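Local coordinates for probable thiosulfate sulfurtransferase (Thermus thermophilus, PDB 2EG4), which probably transfers sulfur from thiosulfate to an acceptor such as cyanide, as related rhodanese-family enzymes do, and also binds a zinc ion, at residues R39-A42 with E43-A46; L117-D120 with W121-T124; V147-P150 with C151-R154; M218-W221 with L222-L226. All coordinates share one frame; numbering follows the deposited sequence.

Contact 1: residues R39-A42 with E43-A46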
loop_
_atom_site.group_PDB
_atom_site.type_symbol
_atom_site.label_atom_id
_atom_site.label_comp_id
_atom_site.label_asym_id
_atom_site.label_seq_id
_atom_site.Cartn_x
_atom_site.Cartn_y
_atom_site.Cartn_z
ATOM N N ARG A 39 4.435 15.955 5.547
ATOM C CA ARG A 39 4.630 16.624 6.835
ATOM C C ARG A 39 3.620 17.762 6.999
ATOM O O ARG A 39 2.958 17.874 8.045
ATOM C CB ARG A 39 6.049 17.180 6.969
ATOM C CG ARG A 39 6.351 17.784 8.367
ATOM C CD ARG A 39 7.772 18.367 8.487
ATOM N NE ARG A 39 8.044 18.848 9.843
ATOM C CZ ARG A 39 9.116 19.551 10.196
ATOM N NH1 ARG A 39 10.037 19.874 9.291
ATOM N NH2 ARG A 39 9.279 19.922 11.464
ATOM N N GLU A 40 3.491 18.593 5.967
ATOM C CA GLU A 40 2.572 19.730 6.002
ATOM C C GLU A 40 1.185 19.398 5.439
ATOM O O GLU A 40 1.034 18.539 4.569
ATOM C CB GLU A 40 3.132 20.901 5.193
ATOM C CG GLU A 40 4.578 21.283 5.477
ATOM C CD GLU A 40 4.837 21.543 6.956
ATOM O OE1 GLU A 40 3.914 22.023 7.639
ATOM O OE2 GLU A 40 5.964 21.280 7.414
ATOM N N GLU A 41 0.164 20.114 5.909
ATOM C CA GLU A 41 -1.180 19.888 5.392
ATOM C C GLU A 41 -1.189 20.038 3.857
ATOM O O GLU A 41 -1.871 19.286 3.160
ATOM C CB GLU A 41 -2.156 20.887 6.041
ATOM C CG GLU A 41 -3.603 20.879 5.527
ATOM C CD GLU A 41 -4.352 19.577 5.774
ATOM O OE1 GLU A 41 -3.944 18.805 6.665
ATOM O OE2 GLU A 41 -5.358 19.338 5.075
ATOM N N ALA A 42 -0.431 21.004 3.330
ATOM C CA ALA A 42 -0.396 21.207 1.870
ATOM C C ALA A 42 0.078 19.949 1.144
ATOM O O ALA A 42 -0.336 19.679 0.006
ATOM C CB ALA A 42 0.523 22.385 1.514
ATOM N N GLU A 43 0.968 19.190 1.785
ATOM C CA GLU A 43 1.469 17.953 1.169
ATOM C C GLU A 43 0.405 16.875 1.141
ATOM O O GLU A 43 0.287 16.136 0.162
ATOM C CB GLU A 43 2.726 17.477 1.909
ATOM C CG GLU A 43 3.893 18.426 1.675
ATOM C CD GLU A 43 5.136 18.062 2.451
ATOM O OE1 GLU A 43 5.048 17.950 3.692
ATOM O OE2 GLU A 43 6.203 17.918 1.809
ATOM N N LEU A 44 -0.389 16.778 2.205
ATOM C CA LEU A 44 -1.470 15.799 2.227
ATOM C C LEU A 44 -2.512 16.206 1.187
ATOM O O LEU A 44 -3.054 15.363 0.464
ATOM C CB LEU A 44 -2.114 15.733 3.619
ATOM C CG LEU A 44 -1.239 15.112 4.716
ATOM C CD1 LEU A 44 -1.796 15.463 6.091
ATOM C CD2 LEU A 44 -1.200 13.597 4.556
ATOM N N LYS A 45 -2.787 17.504 1.096
ATOM C CA LYS A 45 -3.757 17.976 0.120
ATOM C C LYS A 45 -3.266 17.751 -1.301
ATOM O O LYS A 45 -4.067 17.501 -2.212
ATOM C CB LYS A 45 -4.060 19.459 0.327
ATOM C CG LYS A 45 -5.223 19.682 1.260
ATOM C CD LYS A 45 -6.548 19.212 0.648
ATOM C CE LYS A 45 -7.634 19.143 1.707
ATOM N NZ LYS A 45 -8.994 18.881 1.141
ATOM N N ALA A 46 -1.956 17.843 -1.486
ATOM C CA ALA A 46 -1.349 17.608 -2.805
ATOM C C ALA A 46 -1.585 16.131 -3.189
ATOM O O ALA A 46 -1.931 15.817 -4.328
ATOM C CB ALA A 46 0.147 17.910 -2.746
#

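Contact 2: residues L117-D120 with W121-T124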
loop_
_atom_site.group_PDB
_atom_site.type_symbol
_atom_site.label_atom_id
_atom_site.label_comp_id
_atom_site.label_asym_id
_atom_site.label_seq_id
_atom_site.Cartn_x
_atom_site.Cartn_y
_atom_site.Cartn_z
ATOM N N LEU A 117 -9.245 12.038 1.182
ATOM C CA LEU A 117 -8.294 11.265 1.979
ATOM C C LEU A 117 -8.830 10.539 3.186
ATOM O O LEU A 117 -9.505 11.114 4.039
ATOM C CB LEU A 117 -7.131 12.127 2.469
ATOM C CG LEU A 117 -5.998 12.529 1.531
ATOM C CD1 LEU A 117 -4.820 12.989 2.395
ATOM C CD2 LEU A 117 -5.563 11.364 0.647
ATOM N N ARG A 118 -8.478 9.267 3.276
ATOM C CA ARG A 118 -8.873 8.454 4.410
ATOM C C ARG A 118 -7.692 8.538 5.377
ATOM O O ARG A 118 -6.881 7.623 5.448
ATOM C CB ARG A 118 -9.102 7.016 3.944
ATOM C CG ARG A 118 -10.252 6.333 4.640
ATOM C CD ARG A 118 -10.520 4.951 4.067
ATOM N NE ARG A 118 -10.977 4.988 2.682
ATOM C CZ ARG A 118 -11.892 4.161 2.187
ATOM N NH1 ARG A 118 -12.443 3.241 2.970
ATOM N NH2 ARG A 118 -12.263 4.255 0.917
ATOM N N ARG A 119 -7.583 9.647 6.119
ATOM C CA ARG A 119 -6.464 9.826 7.039
ATOM C C ARG A 119 -6.330 8.680 8.019
ATOM O O ARG A 119 -5.235 8.394 8.496
ATOM C CB ARG A 119 -6.588 11.143 7.830
ATOM C CG ARG A 119 -6.118 12.384 7.082
ATOM C CD ARG A 119 -4.619 12.336 6.774
ATOM N NE ARG A 119 -3.782 12.382 7.977
ATOM C CZ ARG A 119 -3.612 13.456 8.744
ATOM N NH1 ARG A 119 -4.219 14.598 8.445
ATOM N NH2 ARG A 119 -2.838 13.385 9.818
ATOM N N ASP A 120 -7.447 8.021 8.316
ATOM C CA ASP A 120 -7.426 6.905 9.258
ATOM C C ASP A 120 -6.571 5.725 8.792
ATOM O O ASP A 120 -6.108 4.913 9.601
ATOM C CB ASP A 120 -8.864 6.435 9.580
ATOM C CG ASP A 120 -9.716 6.199 8.343
ATOM O OD1 ASP A 120 -9.982 7.177 7.604
ATOM O OD2 ASP A 120 -10.137 5.040 8.109
ATOM N N TRP A 121 -6.359 5.623 7.486
ATOM C CA TRP A 121 -5.546 4.537 6.933
ATOM C C TRP A 121 -4.050 4.824 7.019
ATOM O O TRP A 121 -3.208 3.936 6.914
ATOM C CB TRP A 121 -5.873 4.370 5.450
ATOM C CG TRP A 121 -7.045 3.501 5.154
ATOM C CD1 TRP A 121 -8.144 3.302 5.940
ATOM C CD2 TRP A 121 -7.228 2.693 3.982
ATOM N NE1 TRP A 121 -9.004 2.407 5.327
ATOM C CE2 TRP A 121 -8.464 2.020 4.127
ATOM C CE3 TRP A 121 -6.465 2.474 2.823
ATOM C CZ2 TRP A 121 -8.958 1.136 3.155
ATOM C CZ3 TRP A 121 -6.946 1.603 1.856
ATOM C CH2 TRP A 121 -8.188 0.939 2.028
ATOM N N LEU A 122 -3.734 6.089 7.208
ATOM C CA LEU A 122 -2.362 6.545 7.171
ATOM C C LEU A 122 -1.688 6.975 8.461
ATOM O O LEU A 122 -2.344 7.367 9.411
ATOM C CB LEU A 122 -2.333 7.738 6.207
ATOM C CG LEU A 122 -1.090 8.587 5.978
ATOM C CD1 LEU A 122 -0.113 7.813 5.121
ATOM C CD2 LEU A 122 -1.492 9.907 5.297
ATOM N N LEU A 123 -0.367 6.883 8.454
ATOM C CA LEU A 123 0.474 7.425 9.515
ATOM C C LEU A 123 1.446 8.420 8.845
ATOM O O LEU A 123 2.143 8.077 7.893
ATOM C CB LEU A 123 1.344 6.359 10.175
ATOM C CG LEU A 123 0.673 5.408 11.148
ATOM C CD1 LEU A 123 1.729 4.428 11.638
ATOM C CD2 LEU A 123 0.056 6.183 12.305
ATOM N N THR A 124 1.499 9.645 9.349
ATOM C CA THR A 124 2.464 10.610 8.853
ATOM C C THR A 124 3.669 10.323 9.758
ATOM O O THR A 124 3.534 9.556 10.724
ATOM C CB THR A 124 2.020 12.052 9.130
ATOM O OG1 THR A 124 1.761 12.188 10.532
ATOM C CG2 THR A 124 0.749 12.402 8.346
HETATM O O HOH W 1 -2.944 10.204 9.047
#

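Contact 3: residues V147-P150 with C151-R154. With ZN (zinc ion), chain C.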
loop_
_atom_site.group_PDB
_atom_site.type_symbol
_atom_site.label_atom_id
_atom_site.label_comp_id
_atom_site.label_asym_id
_atom_site.label_seq_id
_atom_site.Cartn_x
_atom_site.Cartn_y
_atom_site.Cartn_z
ATOM N N VAL A 147 21.999 -3.140 6.193
ATOM C CA VAL A 147 21.865 -2.788 4.787
ATOM C C VAL A 147 20.815 -1.695 4.628
ATOM O O VAL A 147 19.995 -1.461 5.526
ATOM C CB VAL A 147 21.426 -4.001 3.928
ATOM C CG1 VAL A 147 22.397 -5.161 4.114
ATOM C CG2 VAL A 147 20.009 -4.417 4.293
ATOM N N HIS A 148 20.835 -1.029 3.482
ATOM C CA HIS A 148 19.862 0.019 3.211
ATOM C C HIS A 148 19.897 0.319 1.725
ATOM O O HIS A 148 20.924 0.116 1.071
ATOM C CB HIS A 148 20.198 1.291 3.989
ATOM C CG HIS A 148 21.534 1.869 3.643
ATOM N ND1 HIS A 148 22.716 1.351 4.130
ATOM C CD2 HIS A 148 21.878 2.901 2.835
ATOM C CE1 HIS A 148 23.730 2.040 3.637
ATOM N NE2 HIS A 148 23.250 2.986 2.851
ATOM N N PRO A 149 18.773 0.785 1.165
ATOM C CA PRO A 149 18.771 1.094 -0.268
ATOM C C PRO A 149 19.686 2.294 -0.538
ATOM O O PRO A 149 19.858 3.161 0.319
ATOM C CB PRO A 149 17.295 1.361 -0.560
ATOM C CG PRO A 149 16.773 1.879 0.748
ATOM C CD PRO A 149 17.435 0.965 1.754
ATOM N N PRO A 150 20.295 2.352 -1.738
ATOM C CA PRO A 150 21.204 3.437 -2.128
ATOM C C PRO A 150 20.621 4.849 -2.123
ATOM O O PRO A 150 21.362 5.832 -2.051
ATOM C CB PRO A 150 21.687 2.999 -3.513
ATOM C CG PRO A 150 20.529 2.226 -4.048
ATOM C CD PRO A 150 20.100 1.404 -2.848
ATOM N N CYS A 151 19.297 4.955 -2.195
ATOM C CA CYS A 151 18.659 6.264 -2.177
ATOM C C CYS A 151 18.630 6.839 -0.753
ATOM O O CYS A 151 18.279 8.002 -0.551
ATOM C CB CYS A 151 17.235 6.152 -2.720
ATOM S SG CYS A 151 16.253 4.925 -1.833
ATOM N N CYS A 152 18.997 6.026 0.238
ATOM C CA CYS A 152 18.993 6.488 1.635
ATOM C C CYS A 152 20.414 6.720 2.193
ATOM O O CYS A 152 21.376 6.145 1.698
ATOM C CB CYS A 152 18.237 5.492 2.530
ATOM S SG CYS A 152 16.387 5.616 2.488
ATOM N N PRO A 153 20.551 7.554 3.241
ATOM C CA PRO A 153 21.852 7.869 3.863
ATOM C C PRO A 153 22.579 6.745 4.595
ATOM O O PRO A 153 23.808 6.669 4.553
ATOM C CB PRO A 153 21.515 9.004 4.831
ATOM C CG PRO A 153 20.326 9.637 4.234
ATOM C CD PRO A 153 19.514 8.470 3.737
ATOM N N ARG A 154 21.833 5.881 5.274
ATOM C CA ARG A 154 22.452 4.804 6.049
ATOM C C ARG A 154 21.428 3.769 6.484
ATOM O O ARG A 154 20.240 3.898 6.183
ATOM C CB ARG A 154 23.108 5.400 7.290
ATOM C CG ARG A 154 22.154 6.281 8.064
ATOM C CD ARG A 154 22.841 6.991 9.223
ATOM N NE ARG A 154 21.944 7.943 9.867
ATOM C CZ ARG A 154 20.751 7.620 10.358
ATOM N NH1 ARG A 154 20.321 6.367 10.271
ATOM N NH2 ARG A 154 19.991 8.542 10.940
HETATM ZN ZN ZN C . 15.474 5.450 0.336
HETATM O O HOH W 2 23.054 7.427 -0.761
#

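Contact 4: residues M218-W221 with L222-L226. With ZN (zinc ion), chain C.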
loop_
_atom_site.group_PDB
_atom_site.type_symbol
_atom_site.label_atom_id
_atom_site.label_comp_id
_atom_site.label_asym_id
_atom_site.label_seq_id
_atom_site.Cartn_x
_atom_site.Cartn_y
_atom_site.Cartn_z
ATOM N N MET A 218 10.706 4.631 6.078
ATOM C CA MET A 218 12.119 4.928 6.360
ATOM C C MET A 218 12.784 5.945 5.416
ATOM O O MET A 218 13.650 6.721 5.837
ATOM C CB MET A 218 12.921 3.615 6.384
ATOM C CG MET A 218 14.038 3.572 7.418
ATOM S SD MET A 218 13.467 3.785 9.157
ATOM C CE MET A 218 14.926 4.555 9.805
ATOM N N HIS A 219 12.396 5.961 4.147
ATOM C CA HIS A 219 12.989 6.944 3.246
ATOM C C HIS A 219 12.678 8.352 3.760
ATOM O O HIS A 219 13.584 9.174 3.934
ATOM C CB HIS A 219 12.459 6.773 1.811
ATOM C CG HIS A 219 13.164 7.634 0.809
ATOM N ND1 HIS A 219 14.314 7.234 0.162
ATOM C CD2 HIS A 219 12.907 8.891 0.376
ATOM C CE1 HIS A 219 14.735 8.208 -0.627
ATOM N NE2 HIS A 219 13.901 9.223 -0.514
ATOM N N GLU A 220 11.407 8.637 4.037
ATOM C CA GLU A 220 11.065 9.964 4.524
ATOM C C GLU A 220 11.706 10.231 5.874
ATOM O O GLU A 220 12.256 11.298 6.103
ATOM C CB GLU A 220 9.562 10.127 4.668
ATOM C CG GLU A 220 9.212 11.484 5.234
ATOM C CD GLU A 220 7.760 11.615 5.565
ATOM O OE1 GLU A 220 7.195 10.669 6.167
ATOM O OE2 GLU A 220 7.177 12.676 5.243
ATOM N N TRP A 221 11.650 9.240 6.759
ATOM C CA TRP A 221 12.194 9.387 8.107
ATOM C C TRP A 221 13.644 9.850 8.069
ATOM O O TRP A 221 14.039 10.747 8.815
ATOM C CB TRP A 221 12.058 8.057 8.874
ATOM C CG TRP A 221 12.404 8.146 10.358
ATOM C CD1 TRP A 221 13.636 7.982 10.935
ATOM C CD2 TRP A 221 11.490 8.412 11.436
ATOM N NE1 TRP A 221 13.543 8.131 12.313
ATOM C CE2 TRP A 221 12.240 8.397 12.643
ATOM C CE3 TRP A 221 10.116 8.661 11.500
ATOM C CZ2 TRP A 221 11.650 8.624 13.899
ATOM C CZ3 TRP A 221 9.525 8.883 12.744
ATOM C CH2 TRP A 221 10.295 8.860 13.929
ATOM N N LEU A 222 14.436 9.257 7.186
ATOM C CA LEU A 222 15.840 9.644 7.071
ATOM C C LEU A 222 16.011 11.002 6.382
ATOM O O LEU A 222 16.855 11.793 6.781
ATOM C CB LEU A 222 16.626 8.573 6.310
ATOM C CG LEU A 222 16.826 7.256 7.079
ATOM C CD1 LEU A 222 17.497 6.219 6.185
ATOM C CD2 LEU A 222 17.680 7.519 8.337
ATOM N N GLN A 223 15.210 11.282 5.359
ATOM C CA GLN A 223 15.333 12.581 4.691
ATOM C C GLN A 223 15.077 13.713 5.685
ATOM O O GLN A 223 15.701 14.772 5.621
ATOM C CB GLN A 223 14.355 12.672 3.517
ATOM C CG GLN A 223 14.791 11.846 2.309
ATOM C CD GLN A 223 16.215 12.187 1.859
ATOM O OE1 GLN A 223 16.560 13.362 1.691
ATOM N NE2 GLN A 223 17.040 11.161 1.655
ATOM N N GLU A 224 14.165 13.476 6.623
ATOM C CA GLU A 224 13.807 14.468 7.632
ATOM C C GLU A 224 14.852 14.620 8.740
ATOM O O GLU A 224 14.805 15.572 9.506
ATOM C CB GLU A 224 12.462 14.103 8.262
ATOM C CG GLU A 224 11.252 14.357 7.357
ATOM C CD GLU A 224 11.005 15.841 7.176
ATOM O OE1 GLU A 224 11.026 16.572 8.184
ATOM O OE2 GLU A 224 10.779 16.281 6.033
ATOM N N GLY A 225 15.781 13.673 8.831
ATOM C CA GLY A 225 16.813 13.751 9.852
ATOM C C GLY A 225 16.371 13.334 11.247
ATOM O O GLY A 225 16.984 13.712 12.253
ATOM N N LEU A 226 15.298 12.559 11.311
ATOM C CA LEU A 226 14.760 12.088 12.588
ATOM C C LEU A 226 15.676 11.007 13.162
ATOM O O LEU A 226 16.397 10.339 12.422
ATOM C CB LEU A 226 13.346 11.556 12.366
ATOM C CG LEU A 226 12.445 12.718 11.932
ATOM C CD1 LEU A 226 11.154 12.193 11.314
ATOM C CD2 LEU A 226 12.132 13.578 13.145
HETATM ZN ZN ZN C . 15.474 5.450 0.336
HETATM O O HOH W 3 16.115 8.847 2.794
#

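Contact 1: residues R39-A42 with E43-A46
E40 stands just before helix 41-57, which E41 begins, so the backbone bonds between R39-A42 and E43-A46 are the first rungs of that helix. L44 N donates to E40 O at 3.3 Å and K45 N to E41 O at 2.9 Å, and A46 N bonds in turn to A42 O. E43 N also reaches E40 O, but that bond is weak. The amides of R39 and E40, ahead of the first turn, have no helical carbonyl behind them, and E43 serves both. E43 OE1 takes E40 N at 2.8 Å on its anti lone pair, in an almost straight bond of 174°. The same oxygen takes R39 N, also at 2.8 Å, from above the carboxylate plane. E40 is the N-cap, and the bond from its amide to the glutamate three residues on is the side-chain-to-amide half of a capping box; the R39 amide adds a second bond to the same oxygen. A nearly straight chi2 of 176° lets E43 span the turn back to both donors. OE1 thus accepts two backbone amides while OE2 pairs with R37 in a salt bridge, and the negative charge lies at the helix N-terminus, where it would probably be stabilised. On another flank E41 and K45 run side by side in the same direction, with E41 OE2 3.8 Å from K45 CG. Their charged ends stay apart, and K45 NZ makes a salt bridge with E48. The buried L44 crosses E41 at about a right angle, its CD1 4.0 Å from E41 OE1, and packs against L38.

Contact 2: residues L117-D120 with W121-T124
A short 3-10 turn, R119 to W121, bends the chain ahead of helix 125-129 and brings R118 against W121. Two backbone bonds close it, from W121 N to R118 O at 2.9 Å and from L122 N to R119 O at 3.0 Å. R118 and W121 then lie side by side, pointing the same way. The methylene CD of R118 sits over one face of the indole, 3.4 Å from the centroid of its five-membered ring, a CH-pi contact only 21° off the ring normal. Beyond it the guanidinium is turned 45° from the ring, too steep for a parallel stack. D120 comes at the indole edge instead: its CG stands between its backbone N and carbonyl carbon, chi1 50°, which puts the carboxylate beside W121, with OD2 3.4 Å from W121 CD1. An alanine in place of W121 would probably leave the R118 methylenes without their apolar support and open a gap beside F201. A water bridges R119 NE, 2.6 Å away, and L122 O, while R119 NH2 forms a salt bridge with E127. Around the turn, L117, R119 and L122 pack on L44 of helix 41-57, L117 and L122 also on L84 of helix 73-84; the W121 ring meets F201 of helix 195-206, and backbone bonds tie W121 and L123 to N213 of strand 210-213.

Contact 3: residues V147-P150 with C151-R154
P149 packs against the two cysteines that follow it, C151 and C152, which together supply half of the zinc site. In metal coordination, C151 SG binds the zinc ion at 2.4 Å and C152 SG at 2.3 Å. C151 SG stands between backbone N and carbonyl carbon (chi1 55°), C152 SG anti to the carbonyl carbon (-80°), which aims both sulfurs at one metal; H192 and H219 complete the four ligands. Hydrogen bonding shapes the loop that presents them: C152 N donates to P149 O at 3.0 Å, closing a type I beta turn from P149 to C152, and a water donates both to P150 O and to C152 O. Apolar contact adds the P149 ring, whose CG lies 4.3 Å from C152 CB. The aromatic contact belongs to H148, which lays one face of its imidazole over the backbone of R154. R154 CA stands 3.7 Å from the ring centroid, only 6° off the normal, in a CH-pi contact, while C152 O approaches the ring edge 3.5 Å from H148 CD2. This part of the loop between helix 140-143 and strand 162-163 lies mostly at the surface, with the buried C152, and P153 and R154 after it, resting on L222 of helix 217-223.

Contact 4: residues M218-W221 with L222-L226
M218 O accepts from L222 N, and the ladder continues with Q223 N to H219 O at 3.0 Å and E224 N to E220 O at 2.9 Å. Helix 217-223 then ends in a Schellman motif: G225 N, at a residue of positive phi, bonds back to L222 O, and L226 N reaches W221 O in a weak bond of 3.3 Å. The apolar half of the motif is L226 over W221. Its CB lies 3.5 Å from the centroid of the five-membered ring, over the face, and CD1 reaches on toward CE3 of the six-membered ring. Replacing W221 by an alanine would remove that face and would probably leave L226 free to turn and P227 O without the indole N-H that it accepts. H219 O has a second donor, a water at 2.8 Å that also accepts from Q223 NE2 and sits above the middle of the H219 ring. E220 and E224 run side by side, yet their carboxylates look elsewhere: E220 to Y214 OH and L38 N, E224 to a salt bridge with R37. H219 CG stands anti to its amide nitrogen, chi1 -172°, and ND1 binds the zinc ion at 2.1 Å. The helix holds the H219 backbone and the metal bond its ring, and with the water over one face the imidazole probably has little freedom to turn.

How the contacts relate
Contacts 1 and 3 are surface contacts, whereas contacts 2 and 4 are partly buried. Contacts 3 and 4 share the zinc ion: the two cysteines of contact 3 and the histidine of contact 4 bind it, and L222 joins the two. Contact 1 is a helix start in the first rhodanese-like range and contact 2 a turn in the second; the two meet through L44, where packing, mostly apolar, joins the ranges. Contacts 1 and 4 touch only lightly, R39 making a long, weak ion pair with E224. The chemistry follows place: contact 1 caps a helix N-terminus with carboxylate, contact 4 closes a C-terminus with leucine on tryptophan, contact 2 rests arginine on an indole, and contact 3 spends its cysteines on metal.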